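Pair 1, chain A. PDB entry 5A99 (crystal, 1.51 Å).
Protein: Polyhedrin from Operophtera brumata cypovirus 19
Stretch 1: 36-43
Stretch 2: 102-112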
# COMPACT_ATOMS: atom_id res chain seq x y z
N HIS A 36 9.81 -1.82 14.01
CA HIS A 36 8.64 -2.05 14.86
C HIS A 36 8.09 -0.74 15.37
O HIS A 36 8.82 0.09 15.91
CB HIS A 36 9.01 -2.90 16.07
CG HIS A 36 9.06 -4.37 15.80
ND1 HIS A 36 10.22 -5.02 15.46
CD2 HIS A 36 8.09 -5.32 15.84
CE1 HIS A 36 9.98 -6.31 15.30
NE2 HIS A 36 8.69 -6.51 15.51
N LEU A 37 6.79 -0.56 15.20
CA LEU A 37 6.11 0.54 15.84
C LEU A 37 5.25 -0.08 16.93
O LEU A 37 4.30 -0.82 16.65
CB LEU A 37 5.28 1.33 14.83
CG LEU A 37 4.47 2.50 15.41
CD1 LEU A 37 5.33 3.44 16.23
CD2 LEU A 37 3.77 3.26 14.27
N VAL A 38 5.62 0.19 18.18
CA VAL A 38 4.94 -0.40 19.32
C VAL A 38 4.10 0.69 19.98
O VAL A 38 4.62 1.73 20.37
CB VAL A 38 5.93 -0.95 20.35
CG1 VAL A 38 5.18 -1.64 21.52
CG2 VAL A 38 6.89 -1.89 19.68
N LEU A 39 2.81 0.43 20.09
CA LEU A 39 1.90 1.42 20.66
C LEU A 39 1.36 0.94 22.00
O LEU A 39 0.76 -0.13 22.09
CB LEU A 39 0.75 1.68 19.68
CG LEU A 39 1.26 2.10 18.30
CD1 LEU A 39 0.17 2.07 17.25
CD2 LEU A 39 1.88 3.48 18.40
N TYR A 40 1.60 1.73 23.03
CA TYR A 40 1.13 1.40 24.36
C TYR A 40 -0.20 2.09 24.58
O TYR A 40 -0.30 3.32 24.58
CB TYR A 40 2.17 1.81 25.40
CG TYR A 40 3.52 1.21 25.09
CD1 TYR A 40 3.85 -0.07 25.51
CD2 TYR A 40 4.45 1.92 24.34
CE1 TYR A 40 5.09 -0.62 25.21
CE2 TYR A 40 5.68 1.38 24.04
CZ TYR A 40 5.99 0.11 24.47
OH TYR A 40 7.22 -0.43 24.17
N MET A 41 -1.22 1.27 24.77
CA MET A 41 -2.58 1.77 24.77
C MET A 41 -3.03 2.13 26.20
O MET A 41 -2.30 1.91 27.18
CB MET A 41 -3.52 0.72 24.13
CG MET A 41 -3.04 0.17 22.76
SD MET A 41 -2.52 1.37 21.50
CE MET A 41 -4.10 2.12 21.13
N LYS A 42 -4.21 2.69 26.30
CA LYS A 42 -4.70 3.25 27.55
C LYS A 42 -5.07 2.16 28.57
O LYS A 42 -5.19 2.43 29.77
CB LYS A 42 -5.86 4.20 27.27
CG LYS A 42 -5.42 5.43 26.48
CD LYS A 42 -6.53 6.43 26.18
CE LYS A 42 -5.93 7.76 25.70
NZ LYS A 42 -6.92 8.81 25.40
N ASP A 43 -5.22 0.93 28.10
CA ASP A 43 -5.47 -0.19 29.02
C ASP A 43 -4.20 -0.97 29.33
O ASP A 43 -4.24 -2.06 29.93
CB ASP A 43 -6.56 -1.11 28.44
CG ASP A 43 -6.18 -1.73 27.10
OD1 ASP A 43 -5.09 -1.40 26.55
OD2 ASP A 43 -6.99 -2.52 26.57
N ASP A 102 -12.53 14.75 24.16
CA ASP A 102 -11.26 15.39 23.78
C ASP A 102 -10.28 14.36 23.23
O ASP A 102 -9.55 14.64 22.27
CB ASP A 102 -10.60 16.03 24.99
CG ASP A 102 -10.96 17.49 25.15
OD1 ASP A 102 -11.57 18.06 24.22
OD2 ASP A 102 -10.60 18.07 26.19
N LYS A 103 -10.24 13.21 23.88
CA LYS A 103 -9.34 12.13 23.51
C LYS A 103 -10.14 10.85 23.44
O LYS A 103 -11.17 10.71 24.11
CB LYS A 103 -8.22 11.99 24.53
CG LYS A 103 -7.38 13.25 24.73
CD LYS A 103 -6.06 12.95 25.43
CE LYS A 103 -5.43 14.20 26.02
NZ LYS A 103 -5.68 15.44 25.22
N GLY A 104 -9.68 9.91 22.63
CA GLY A 104 -10.36 8.65 22.47
C GLY A 104 -9.76 7.58 23.35
O GLY A 104 -8.54 7.54 23.54
N MET A 105 -10.62 6.73 23.90
CA MET A 105 -10.17 5.55 24.62
C MET A 105 -9.35 4.66 23.69
O MET A 105 -8.53 3.87 24.15
CB MET A 105 -11.37 4.77 25.13
CG MET A 105 -12.15 5.47 26.21
SD MET A 105 -11.06 6.16 27.48
CE MET A 105 -12.28 6.61 28.72
N ASN A 106 -9.57 4.82 22.39
CA ASN A 106 -8.91 3.98 21.39
C ASN A 106 -7.50 4.45 21.04
O ASN A 106 -6.79 3.77 20.32
CB ASN A 106 -9.76 3.89 20.10
CG ASN A 106 -10.09 5.27 19.52
OD1 ASN A 106 -10.08 6.28 20.22
ND2 ASN A 106 -10.42 5.30 18.22
N GLU A 107 -7.12 5.61 21.55
CA GLU A 107 -5.85 6.23 21.17
C GLU A 107 -4.68 5.79 22.06
O GLU A 107 -4.86 5.57 23.25
CB GLU A 107 -5.96 7.75 21.25
CG GLU A 107 -6.96 8.37 20.26
CD GLU A 107 -6.91 9.88 20.30
OE1 GLU A 107 -7.40 10.47 21.28
OE2 GLU A 107 -6.36 10.48 19.36
N PRO A 108 -3.49 5.68 21.47
CA PRO A 108 -2.28 5.23 22.17
C PRO A 108 -1.77 6.30 23.13
O PRO A 108 -1.93 7.50 22.89
CB PRO A 108 -1.28 5.00 21.03
CG PRO A 108 -1.70 5.97 19.97
CD PRO A 108 -3.21 6.05 20.07
N VAL A 109 -1.17 5.86 24.22
CA VAL A 109 -0.58 6.76 25.20
C VAL A 109 0.83 7.16 24.79
O VAL A 109 1.25 8.30 24.97
CB VAL A 109 -0.52 6.07 26.57
CG1 VAL A 109 0.08 7.01 27.61
CG2 VAL A 109 -1.90 5.63 26.99
N SER A 110 1.56 6.21 24.22
CA SER A 110 2.96 6.43 23.92
C SER A 110 3.40 5.37 22.94
O SER A 110 2.62 4.47 22.58
CB SER A 110 3.81 6.38 25.19
OG SER A 110 3.85 5.05 25.69
N PHE A 111 4.65 5.46 22.51
CA PHE A 111 5.17 4.56 21.50
C PHE A 111 6.62 4.17 21.78
O PHE A 111 7.35 4.86 22.51
CB PHE A 111 5.09 5.23 20.12
CG PHE A 111 6.11 6.32 19.93
CD1 PHE A 111 7.40 6.02 19.51
CD2 PHE A 111 5.80 7.65 20.20
CE1 PHE A 111 8.35 7.01 19.36
CE2 PHE A 111 6.76 8.65 20.04
CZ PHE A 111 8.03 8.33 19.62
N GLN A 112 7.04 3.05 21.19
CA GLN A 112 8.46 2.73 21.07
C GLN A 112 8.72 2.32 19.62
O GLN A 112 8.03 1.45 19.06
CB GLN A 112 8.89 1.63 22.05
CG GLN A 112 10.31 1.10 21.77
CD GLN A 112 10.88 0.22 22.88
OE1 GLN A 112 12.09 -0.05 22.90
NE2 GLN A 112 10.03 -0.25 23.78
O HOH W 1 -6.03 3.20 24.04
O HOH W 2 -5.31 10.55 23.50

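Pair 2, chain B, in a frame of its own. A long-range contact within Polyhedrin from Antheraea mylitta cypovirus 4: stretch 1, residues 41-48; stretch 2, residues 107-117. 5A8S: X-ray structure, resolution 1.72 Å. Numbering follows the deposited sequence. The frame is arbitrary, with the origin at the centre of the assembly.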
# COMPACT_ATOMS: atom_id res chain seq x y z
N VAL B 41 5.90 8.34 13.83
CA VAL B 41 7.15 7.65 13.59
C VAL B 41 7.30 6.44 14.51
O VAL B 41 7.07 6.53 15.72
CB VAL B 41 8.34 8.60 13.77
CG1 VAL B 41 9.64 7.93 13.33
CG2 VAL B 41 8.10 9.90 12.98
N VAL B 42 7.67 5.31 13.93
CA VAL B 42 7.95 4.12 14.71
C VAL B 42 9.46 3.98 14.70
O VAL B 42 10.04 3.80 13.63
CB VAL B 42 7.32 2.86 14.09
CG1 VAL B 42 7.61 1.64 14.96
CG2 VAL B 42 5.83 3.02 13.89
N PHE B 43 10.09 4.09 15.86
CA PHE B 43 11.53 3.90 15.99
C PHE B 43 11.82 2.50 16.55
O PHE B 43 11.52 2.21 17.71
CB PHE B 43 12.15 4.94 16.95
CG PHE B 43 12.05 6.38 16.48
CD1 PHE B 43 13.04 6.93 15.66
CD2 PHE B 43 11.01 7.20 16.89
CE1 PHE B 43 12.98 8.25 15.25
CE2 PHE B 43 10.93 8.53 16.48
CZ PHE B 43 11.92 9.06 15.66
N ALA B 44 12.38 1.62 15.73
CA ALA B 44 12.82 0.32 16.22
C ALA B 44 14.18 0.47 16.90
O ALA B 44 15.10 1.09 16.35
CB ALA B 44 12.91 -0.66 15.08
N GLN B 45 14.29 -0.09 18.10
CA GLN B 45 15.53 -0.07 18.87
C GLN B 45 16.20 -1.43 18.73
O GLN B 45 15.65 -2.43 19.18
CB GLN B 45 15.22 0.18 20.34
CG GLN B 45 16.42 0.00 21.26
CD GLN B 45 16.06 -0.06 22.75
OE1 GLN B 45 14.82 -0.29 23.03
NE2 GLN B 45 16.95 0.09 23.63
N TYR B 46 17.37 -1.48 18.11
CA TYR B 46 18.05 -2.76 17.91
C TYR B 46 19.04 -3.14 19.02
O TYR B 46 19.60 -2.28 19.68
CB TYR B 46 18.75 -2.78 16.55
CG TYR B 46 17.77 -2.62 15.42
CD1 TYR B 46 16.81 -3.60 15.16
CD2 TYR B 46 17.78 -1.49 14.61
CE1 TYR B 46 15.91 -3.46 14.13
CE2 TYR B 46 16.88 -1.34 13.58
CZ TYR B 46 15.94 -2.33 13.35
OH TYR B 46 15.05 -2.19 12.31
N PRO B 47 19.25 -4.45 19.21
CA PRO B 47 20.27 -4.97 20.11
C PRO B 47 21.64 -4.31 19.85
O PRO B 47 22.43 -4.12 20.77
CB PRO B 47 20.31 -6.46 19.75
CG PRO B 47 18.90 -6.76 19.37
CD PRO B 47 18.46 -5.54 18.60
N SER B 48 21.89 -3.96 18.59
CA SER B 48 23.18 -3.43 18.18
C SER B 48 23.41 -2.00 18.64
O SER B 48 24.49 -1.45 18.44
CB SER B 48 23.27 -3.45 16.66
OG SER B 48 22.41 -2.47 16.12
N PRO B 107 18.48 -18.88 17.67
CA PRO B 107 17.14 -18.68 18.25
C PRO B 107 16.62 -17.24 18.11
O PRO B 107 15.43 -17.04 17.86
CB PRO B 107 17.34 -19.06 19.72
CG PRO B 107 18.45 -20.11 19.67
CD PRO B 107 19.39 -19.59 18.60
N TYR B 108 17.50 -16.26 18.30
CA TYR B 108 17.11 -14.86 18.22
C TYR B 108 17.98 -14.17 17.18
O TYR B 108 19.15 -13.92 17.40
CB TYR B 108 17.27 -14.16 19.58
CG TYR B 108 16.73 -12.73 19.58
CD1 TYR B 108 17.49 -11.68 19.07
CD2 TYR B 108 15.47 -12.44 20.09
CE1 TYR B 108 17.00 -10.38 19.06
CE2 TYR B 108 14.96 -11.15 20.10
CZ TYR B 108 15.73 -10.12 19.58
OH TYR B 108 15.23 -8.83 19.58
N ASP B 109 17.39 -13.90 16.02
CA ASP B 109 18.08 -13.14 14.99
C ASP B 109 18.33 -11.76 15.56
O ASP B 109 17.38 -11.05 15.87
CB ASP B 109 17.20 -13.06 13.73
CG ASP B 109 17.94 -12.50 12.54
OD1 ASP B 109 18.69 -11.51 12.73
OD2 ASP B 109 17.77 -13.04 11.44
N THR B 110 19.60 -11.38 15.74
CA THR B 110 19.92 -10.19 16.53
C THR B 110 19.57 -8.89 15.81
O THR B 110 19.67 -7.81 16.38
CB THR B 110 21.39 -10.17 16.99
OG1 THR B 110 22.25 -10.26 15.85
CG2 THR B 110 21.68 -11.35 17.94
N ARG B 111 19.14 -9.02 14.56
CA ARG B 111 18.58 -7.90 13.81
C ARG B 111 17.15 -7.59 14.23
O ARG B 111 16.59 -6.58 13.81
CB ARG B 111 18.59 -8.22 12.32
CG ARG B 111 19.97 -8.35 11.71
CD ARG B 111 19.85 -8.80 10.25
NE ARG B 111 19.13 -10.06 10.13
CZ ARG B 111 18.68 -10.54 8.98
NH1 ARG B 111 18.87 -9.86 7.86
NH2 ARG B 111 18.04 -11.70 8.94
N TYR B 112 16.52 -8.45 15.01
CA TYR B 112 15.14 -8.18 15.41
C TYR B 112 15.14 -7.19 16.58
O TYR B 112 15.95 -7.32 17.50
CB TYR B 112 14.39 -9.46 15.78
CG TYR B 112 12.93 -9.17 16.06
CD1 TYR B 112 12.00 -9.13 15.04
CD2 TYR B 112 12.51 -8.87 17.35
CE1 TYR B 112 10.68 -8.82 15.29
CE2 TYR B 112 11.20 -8.56 17.62
CZ TYR B 112 10.29 -8.53 16.58
OH TYR B 112 8.97 -8.23 16.84
N PRO B 113 14.23 -6.20 16.57
CA PRO B 113 14.33 -5.13 17.57
C PRO B 113 13.85 -5.54 18.96
O PRO B 113 13.04 -6.45 19.10
CB PRO B 113 13.45 -4.03 16.99
CG PRO B 113 12.41 -4.79 16.20
CD PRO B 113 13.11 -5.98 15.63
N MET B 114 14.37 -4.88 19.98
CA MET B 114 13.96 -5.13 21.36
C MET B 114 12.62 -4.47 21.69
O MET B 114 11.93 -4.87 22.62
CB MET B 114 15.06 -4.62 22.31
CG MET B 114 16.44 -5.07 21.84
SD MET B 114 17.71 -4.93 23.09
CE MET B 114 18.01 -3.16 23.05
N GLY B 115 12.27 -3.45 20.91
CA GLY B 115 11.03 -2.73 21.12
C GLY B 115 10.94 -1.56 20.15
O GLY B 115 11.89 -1.30 19.41
N VAL B 116 9.81 -0.86 20.15
CA VAL B 116 9.67 0.34 19.32
C VAL B 116 9.18 1.52 20.13
O VAL B 116 8.40 1.36 21.07
CB VAL B 116 8.70 0.11 18.13
CG1 VAL B 116 9.25 -0.96 17.17
CG2 VAL B 116 7.31 -0.26 18.62
N ILE B 117 9.66 2.71 19.80
CA ILE B 117 9.10 3.93 20.34
C ILE B 117 8.14 4.43 19.28
O ILE B 117 8.55 4.67 18.15
CB ILE B 117 10.18 5.02 20.62
CG1 ILE B 117 11.18 4.56 21.70
CG2 ILE B 117 9.52 6.31 21.08
CD1 ILE B 117 12.24 3.56 21.21
O HOH W 3 20.91 -5.47 16.14

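What backbone arrangement do the two pairs share? In each, a strand runs antiparallel to a short strand that follows a type I turn and a proline, and 14 central residues superpose with an RMSD of 0.5 Å. In pair 1, A:Val38 and A:Gln112 exchange N-to-O hydrogen bonds of 2.9 Å in both directions; in pair 2, B:Phe43 and B:Ile117 do the same at 2.8 Å. Two residues on, A:Tyr40 N donates to A:Ser110 O at 3.0 Å, as B:Gln45 N does to B:Gly115 O at 3.0 Å. In both pairs the residue after the proline gives a return bond: A:Val109 N to A:Tyr40 O, 2.7 Å, and B:Met114 N to B:Gln45 O, 2.9 Å; in pair 1 a weak bond from A:Ser110 N to A:Tyr40 O, 3.5 Å, is added.

How is the face carrying A:Leu39 and A:Phe111 filled in each pair? The matched residues are B:Ala44 and B:Val116, both smaller. A:Leu39 CD2 meets A:Phe111 CB at 4.0 Å, and the phenylalanine ring then leads away from the first stretch. In pair 2, B:Val42 CG1 packs on B:Val116 CB at 3.7 Å, closer than the 4.3 Å between A:Leu37 CD1 and A:Phe111 CB. The prolines are a constant: A:Leu39 CB lies 4.1 Å from A:Pro108 CB, and B:Ala44 CB lies 3.9 Å from B:Pro113 CB.

What happens on the other face? Pair 1 uses polarity: A:Gln112 NE2 donates to A:Tyr40 OH at 2.8 Å: the tyrosine reaches along the sheet from its bridge with A:Ser110, its ring edge near the backbone of A:Phe111 and A:Gln112, and the extended glutamine meets its hydroxyl. The CB-to-CB packing is common to both: A:Val38 CB lies 4.3 Å from A:Gln112 CB, and B:Phe43 CB lies 4.2 Å from B:Ile117 CB. What pair 2 lacks is the polar link, since B:Ile117 takes the place of the glutamine and B:Gln45 that of the tyrosine; B:Gln45 NE2 lies 3.5 Å from B:Met114 CE. A:Ser110, whose OG is 3.5 Å from A:Tyr40 CD2, gives way to B:Gly115, which has no side chain to offer.

How do the chains close over the turn? A:Met41 and B:Tyr46 both start with CB pointing away, yet their ends come back: A:Met41 CE sits 3.3 Å from A:Asn106 O, and B:Tyr46 CE1 sits 3.2 Å from B:Arg111 O. Next along, the extended A:Lys42 sends NZ to A:Gly104 O, a hydrogen bond of 2.8 Å, and water 1 links its N to A:Met105 O and A:Glu107 O. B:Pro47 has no amide hydrogen to give; it packs instead, with CG 4.1 Å from B:Tyr108 CE1 and CD 3.8 Å from B:Met114 CG.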